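Local coordinates for chemosensory protein (Mamestra brassicae, PDB 1KX9) that probably binds and carries small hydrophobic ligands, as other insect chemosensory proteins of the A10/OS-D family do, at residues A[29-34]-A[82-87]; A[45-50]-A[64-69]. One frame throughout, in Å; residues are numbered along the deposited sequence.

Contact 1. Residues A[29-34]-A[82-87]; sequences CVMERG and RELTAK
Met-31 reaches across to the helix that carries Glu-83, Leu-84 and Lys-87. Its CB starts off to the flank, with CG beside the backbone N. CG lies 3.9 Å above the guanidinium plane of Arg-33, over its centre. The chain then bends at chi2 (-59°) and again at chi3, which carries its end onto the other helix. SD touches Leu-84 CD2 at 3.6 Å and also packs on Lys-87 CD. The methyl CE ends against the backbone: it is 3.7 Å from Glu-83 O and close to Glu-83 CB and Lys-87 CD. On the buried side of the thioether, Val-30 CG1 meets Leu-84 CD2 at 3.5 Å, the two side chains crossing at about a right angle. Both residues also pack on helix 38-53.

Helix 20-30 ends here in a Schellman motif. Glu-32 takes a positive phi (61°), and its N bonds back to Cys-29 O. This turn presents Glu-32 and Arg-33 to helix 78-88 of the all-helical chemosensory protein fold. The disulfide from Cys-29 to Cys-36 ties the end of helix 20-30 to the chain beyond the turn.

Arg-33 grips Glu-83 end-on with two nitrogens. NH1 bonds to Glu-83 OE1 at 2.9 Å and NH2 to Glu-83 OE2 at 3.1 Å, both nearly straight. Both oxygens lie in or near the guanidinium plane, but the carboxylate is turned 34° from it, and OE1 is met from above its own plane. Arg-33 NE bonds to Asn-28 OD1, which further fixes the guanidinium. Lys-87 runs past Met-31 in the opposite direction. Its CE lies 3.4 Å from Glu-32 OE2, while its NZ makes only a long salt bridge to that oxygen, at 3.7 Å.

Contact 2. Residues A[45-50]-A[64-69]; sequences EHLQDA and KGAYRV
Leu-47 sets CG anti to its backbone N (chi1 178°), which carries CG toward helix 60-76; chi2 then turns CD1 to Ala-66 and CD2 to Val-69. Val-69 answers with CG1 likewise anti to N (chi1 171°). The branches meet as Leu-47 CD2 and Val-69 CG1, 4.2 Å apart, with the side chains crossing at about a right angle. The other methyl of Leu-47, CD1, lies 4.0 Å from Ala-66 O and slightly farther from Ala-66 CB.

Ala-66 is the centre of the contact. Its CB points at helix 38-53 and fits among three residues there. It touches Ala-50 CB at 3.9 Å, lies 4.0 Å from His-46 O, and has Leu-47 alongside. With two alanines face to face, little side chain separates the backbones. The CA atoms of Leu-47 and Ala-66 are 5.0 Å apart, and the segment axes approach to 8.9 Å. They cross at -78°, so the helices touch over a small patch.

His-46 contributes its backbone here; its ring leads away, and NE2 bonds to Glu-42 OE2. Leu-47 also packs on Tyr-26 and Val-30 of helix 20-30, while Val-69 packs on Leu-13 of helix 5-18. The crossing thus joins helices 38-53 and 60-76 in the buried interior of the helical bundle.

The side-chain-to-side-chain contacts are all apolar, and two methyls also rest on backbone carbonyl oxygens. The helices are therefore held here by dispersion and by burial from water, and close fit rather than directed bonds sets their spacing.

Contact 1 lies toward the surface, its centre about 10 Å from the centre of the chain, and contact 2 lies deeper, its centre about 5 Å from that point. The two contact centres are about 13 Å apart. The order along the chain is 29-34, 45-50, 64-69, 82-87, so the inner pair closes within the span of the outer pair. Helix 20-30 is followed by helix 38-53, and helix 60-76 by helix 78-88. The contacts share no helix but touch directly: Val-30 CG1 lies 4.1 Å from Leu-47 CD2. One apolar core therefore continues from the deep crossing to the outer contact, where salt bridges take over near solvent.

Contact 1. Residues A[29-34]-A[82-87]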
loop_
_atom_site.group_PDB
_atom_site.type_symbol
_atom_site.label_atom_id
_atom_site.label_comp_id
_atom_site.label_asym_id
_atom_site.label_seq_id
_atom_site.Cartn_x
_atom_site.Cartn_y
_atom_site.Cartn_z
ATOM N N CYS A 29 2.429 -10.858 -1.882
ATOM C CA CYS A 29 3.315 -10.924 -0.739
ATOM C C CYS A 29 2.608 -10.236 0.447
ATOM O O CYS A 29 2.517 -10.801 1.541
ATOM C CB CYS A 29 4.657 -10.260 -1.100
ATOM S SG CYS A 29 5.566 -9.553 0.296
ATOM N N VAL A 30 2.089 -9.030 0.227
ATOM C CA VAL A 30 1.401 -8.330 1.311
ATOM C C VAL A 30 0.180 -9.102 1.837
ATOM O O VAL A 30 -0.072 -9.098 3.041
ATOM C CB VAL A 30 1.000 -6.895 0.851
ATOM C CG1 VAL A 30 0.344 -6.132 2.009
ATOM C CG2 VAL A 30 2.253 -6.160 0.387
ATOM N N MET A 31 -0.559 -9.771 0.950
ATOM C CA MET A 31 -1.746 -10.547 1.328
ATOM C C MET A 31 -1.416 -11.946 1.891
ATOM O O MET A 31 -2.317 -12.707 2.265
ATOM C CB MET A 31 -2.692 -10.678 0.128
ATOM C CG MET A 31 -3.449 -9.415 -0.232
ATOM S SD MET A 31 -4.479 -8.834 1.170
ATOM C CE MET A 31 -5.727 -10.010 1.165
ATOM N N GLU A 32 -0.128 -12.266 1.966
ATOM C CA GLU A 32 0.345 -13.548 2.507
ATOM C C GLU A 32 -0.171 -14.712 1.695
ATOM O O GLU A 32 -0.655 -15.720 2.242
ATOM C CB GLU A 32 -0.052 -13.721 3.985
ATOM C CG GLU A 32 0.433 -12.606 4.908
ATOM C CD GLU A 32 0.195 -12.931 6.387
ATOM O OE1 GLU A 32 0.846 -13.879 6.904
ATOM O OE2 GLU A 32 -0.644 -12.254 7.026
ATOM N N ARG A 33 -0.088 -14.557 0.379
ATOM C CA ARG A 33 -0.486 -15.598 -0.553
ATOM C C ARG A 33 0.556 -15.706 -1.682
ATOM O O ARG A 33 0.271 -16.184 -2.787
ATOM C CB ARG A 33 -1.887 -15.330 -1.107
ATOM C CG ARG A 33 -2.037 -14.082 -1.948
ATOM C CD ARG A 33 -3.504 -13.750 -2.059
ATOM N NE ARG A 33 -3.747 -12.602 -2.914
ATOM C CZ ARG A 33 -4.866 -11.891 -2.890
ATOM N NH1 ARG A 33 -5.835 -12.213 -2.044
ATOM N NH2 ARG A 33 -5.017 -10.859 -3.707
ATOM N N GLY A 34 1.771 -15.270 -1.384
ATOM C CA GLY A 34 2.857 -15.348 -2.354
ATOM C C GLY A 34 4.164 -15.053 -1.645
ATOM O O GLY A 34 4.153 -14.537 -0.525
ATOM N N ARG A 82 -9.887 -3.294 -1.281
ATOM C CA ARG A 82 -10.894 -3.853 -0.409
ATOM C C ARG A 82 -10.394 -5.107 0.308
ATOM O O ARG A 82 -10.680 -5.306 1.473
ATOM C CB ARG A 82 -12.195 -4.128 -1.185
ATOM C CG ARG A 82 -13.203 -2.988 -1.019
ATOM C CD ARG A 82 -13.671 -2.253 -2.261
ATOM N NE ARG A 82 -14.249 -3.096 -3.300
ATOM C CZ ARG A 82 -15.093 -2.655 -4.239
ATOM N NH1 ARG A 82 -15.482 -1.384 -4.266
ATOM N NH2 ARG A 82 -15.519 -3.483 -5.177
ATOM N N GLU A 83 -9.631 -5.947 -0.373
ATOM C CA GLU A 83 -9.111 -7.139 0.292
ATOM C C GLU A 83 -8.098 -6.768 1.371
ATOM O O GLU A 83 -8.063 -7.391 2.446
ATOM C CB GLU A 83 -8.390 -8.072 -0.682
ATOM C CG GLU A 83 -9.232 -8.783 -1.712
ATOM C CD GLU A 83 -8.388 -9.780 -2.514
ATOM O OE1 GLU A 83 -8.424 -10.986 -2.184
ATOM O OE2 GLU A 83 -7.675 -9.361 -3.458
ATOM N N LEU A 84 -7.237 -5.794 1.054
ATOM C CA LEU A 84 -6.225 -5.374 2.001
ATOM C C LEU A 84 -6.843 -4.796 3.274
ATOM O O LEU A 84 -6.358 -5.060 4.371
ATOM C CB LEU A 84 -5.307 -4.313 1.381
ATOM C CG LEU A 84 -4.140 -4.849 0.544
ATOM C CD1 LEU A 84 -3.511 -3.686 -0.245
ATOM C CD2 LEU A 84 -3.082 -5.502 1.474
ATOM N N THR A 85 -7.873 -3.982 3.121
ATOM C CA THR A 85 -8.480 -3.372 4.308
ATOM C C THR A 85 -9.306 -4.386 5.087
ATOM O O THR A 85 -9.394 -4.291 6.301
ATOM C CB THR A 85 -9.334 -2.125 3.963
ATOM O OG1 THR A 85 -10.301 -2.439 2.953
ATOM C CG2 THR A 85 -8.432 -1.018 3.435
ATOM N N ALA A 86 -9.893 -5.365 4.398
ATOM C CA ALA A 86 -10.665 -6.378 5.130
ATOM C C ALA A 86 -9.704 -7.210 5.972
ATOM O O ALA A 86 -10.036 -7.638 7.079
ATOM C CB ALA A 86 -11.416 -7.286 4.176
ATOM N N LYS A 87 -8.497 -7.414 5.465
ATOM C CA LYS A 87 -7.534 -8.209 6.191
ATOM C C LYS A 87 -6.830 -7.452 7.321
ATOM O O LYS A 87 -6.727 -7.964 8.444
ATOM C CB LYS A 87 -6.500 -8.769 5.207
ATOM C CG LYS A 87 -5.431 -9.650 5.848
ATOM C CD LYS A 87 -4.451 -10.145 4.805
ATOM C CE LYS A 87 -3.436 -11.126 5.395
ATOM N NZ LYS A 87 -4.084 -12.419 5.785
#

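Contact 2. Residues A[45-50]-A[64-69]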
loop_
_atom_site.group_PDB
_atom_site.type_symbol
_atom_site.label_atom_id
_atom_site.label_comp_id
_atom_site.label_asym_id
_atom_site.label_seq_id
_atom_site.Cartn_x
_atom_site.Cartn_y
_atom_site.Cartn_z
ATOM N N GLU A 45 6.087 -4.461 5.376
ATOM C CA GLU A 45 6.049 -4.072 6.786
ATOM C C GLU A 45 5.453 -2.672 6.940
ATOM O O GLU A 45 4.646 -2.429 7.853
ATOM C CB GLU A 45 7.464 -4.058 7.371
ATOM C CG GLU A 45 7.564 -3.676 8.851
ATOM C CD GLU A 45 9.019 -3.575 9.305
ATOM O OE1 GLU A 45 9.375 -2.574 9.953
ATOM O OE2 GLU A 45 9.814 -4.494 9.002
ATOM N N HIS A 46 5.842 -1.755 6.051
ATOM C CA HIS A 46 5.343 -0.394 6.160
ATOM C C HIS A 46 3.949 -0.222 5.614
ATOM O O HIS A 46 3.183 0.575 6.154
ATOM C CB HIS A 46 6.334 0.598 5.537
ATOM C CG HIS A 46 7.703 0.461 6.116
ATOM N ND1 HIS A 46 7.928 0.500 7.476
ATOM C CD2 HIS A 46 8.889 0.130 5.545
ATOM C CE1 HIS A 46 9.191 0.191 7.722
ATOM N NE2 HIS A 46 9.795 -0.041 6.566
ATOM N N LEU A 47 3.590 -0.992 4.582
ATOM C CA LEU A 47 2.232 -0.882 4.046
ATOM C C LEU A 47 1.235 -1.468 5.061
ATOM O O LEU A 47 0.154 -0.928 5.294
ATOM C CB LEU A 47 2.135 -1.607 2.707
ATOM C CG LEU A 47 0.743 -1.593 2.070
ATOM C CD1 LEU A 47 0.198 -0.145 1.889
ATOM C CD2 LEU A 47 0.850 -2.274 0.714
ATOM N N GLN A 48 1.637 -2.554 5.694
ATOM C CA GLN A 48 0.802 -3.169 6.706
ATOM C C GLN A 48 0.690 -2.205 7.886
ATOM O O GLN A 48 -0.385 -2.032 8.456
ATOM C CB GLN A 48 1.436 -4.465 7.172
ATOM C CG GLN A 48 0.527 -5.284 8.036
ATOM C CD GLN A 48 1.240 -6.541 8.478
ATOM O OE1 GLN A 48 2.014 -7.122 7.706
ATOM N NE2 GLN A 48 0.991 -6.968 9.718
ATOM N N ASP A 49 1.795 -1.558 8.243
ATOM C CA ASP A 49 1.750 -0.629 9.375
ATOM C C ASP A 49 0.805 0.539 9.023
ATOM O O ASP A 49 -0.003 0.985 9.838
ATOM C CB ASP A 49 3.175 -0.144 9.693
ATOM C CG ASP A 49 3.278 0.561 11.037
ATOM O OD1 ASP A 49 2.401 0.338 11.898
ATOM O OD2 ASP A 49 4.256 1.305 11.226
ATOM N N ALA A 50 0.857 0.980 7.777
ATOM C CA ALA A 50 -0.008 2.065 7.365
ATOM C C ALA A 50 -1.483 1.707 7.498
ATOM O O ALA A 50 -2.279 2.487 8.009
ATOM C CB ALA A 50 0.304 2.447 5.896
ATOM N N LYS A 64 5.231 7.900 3.043
ATOM C CA LYS A 64 4.946 8.430 1.704
ATOM C C LYS A 64 4.913 7.279 0.699
ATOM O O LYS A 64 4.039 7.238 -0.168
ATOM C CB LYS A 64 6.017 9.449 1.308
ATOM C CG LYS A 64 5.843 10.787 2.011
ATOM C CD LYS A 64 6.968 11.753 1.582
ATOM N N GLY A 65 5.869 6.357 0.824
ATOM C CA GLY A 65 5.941 5.218 -0.082
ATOM C C GLY A 65 4.723 4.327 0.039
ATOM O O GLY A 65 4.175 3.854 -0.953
ATOM N N ALA A 66 4.273 4.107 1.266
ATOM C CA ALA A 66 3.093 3.285 1.473
ATOM C C ALA A 66 1.897 3.986 0.842
ATOM O O ALA A 66 1.086 3.355 0.156
ATOM C CB ALA A 66 2.853 3.055 2.971
ATOM N N TYR A 67 1.777 5.300 1.013
ATOM C CA TYR A 67 0.611 5.963 0.431
ATOM C C TYR A 67 0.638 5.946 -1.097
ATOM O O TYR A 67 -0.410 5.937 -1.724
ATOM C CB TYR A 67 0.453 7.413 0.933
ATOM C CG TYR A 67 -0.842 8.026 0.451
ATOM C CD1 TYR A 67 -2.081 7.589 0.944
ATOM C CD2 TYR A 67 -0.845 8.947 -0.599
ATOM C CE1 TYR A 67 -3.295 8.058 0.371
ATOM C CE2 TYR A 67 -2.033 9.423 -1.164
ATOM C CZ TYR A 67 -3.256 8.966 -0.681
ATOM O OH TYR A 67 -4.429 9.401 -1.280
ATOM N N ARG A 68 1.832 5.937 -1.698
ATOM C CA ARG A 68 1.875 5.867 -3.160
ATOM C C ARG A 68 1.156 4.597 -3.613
ATOM O O ARG A 68 0.426 4.598 -4.594
ATOM C CB ARG A 68 3.312 5.795 -3.687
ATOM C CG ARG A 68 4.069 7.105 -3.591
ATOM C CD ARG A 68 5.493 6.882 -4.121
ATOM N NE ARG A 68 5.530 6.616 -5.562
ATOM C CZ ARG A 68 6.599 6.183 -6.228
ATOM N NH1 ARG A 68 7.741 5.947 -5.606
ATOM N NH2 ARG A 68 6.526 6.012 -7.550
ATOM N N VAL A 69 1.375 3.506 -2.894
ATOM C CA VAL A 69 0.725 2.268 -3.295
ATOM C C VAL A 69 -0.754 2.312 -2.936
ATOM O O VAL A 69 -1.595 1.918 -3.733
ATOM C CB VAL A 69 1.430 1.069 -2.669
ATOM C CG1 VAL A 69 0.614 -0.229 -2.903
ATOM C CG2 VAL A 69 2.855 0.964 -3.282
#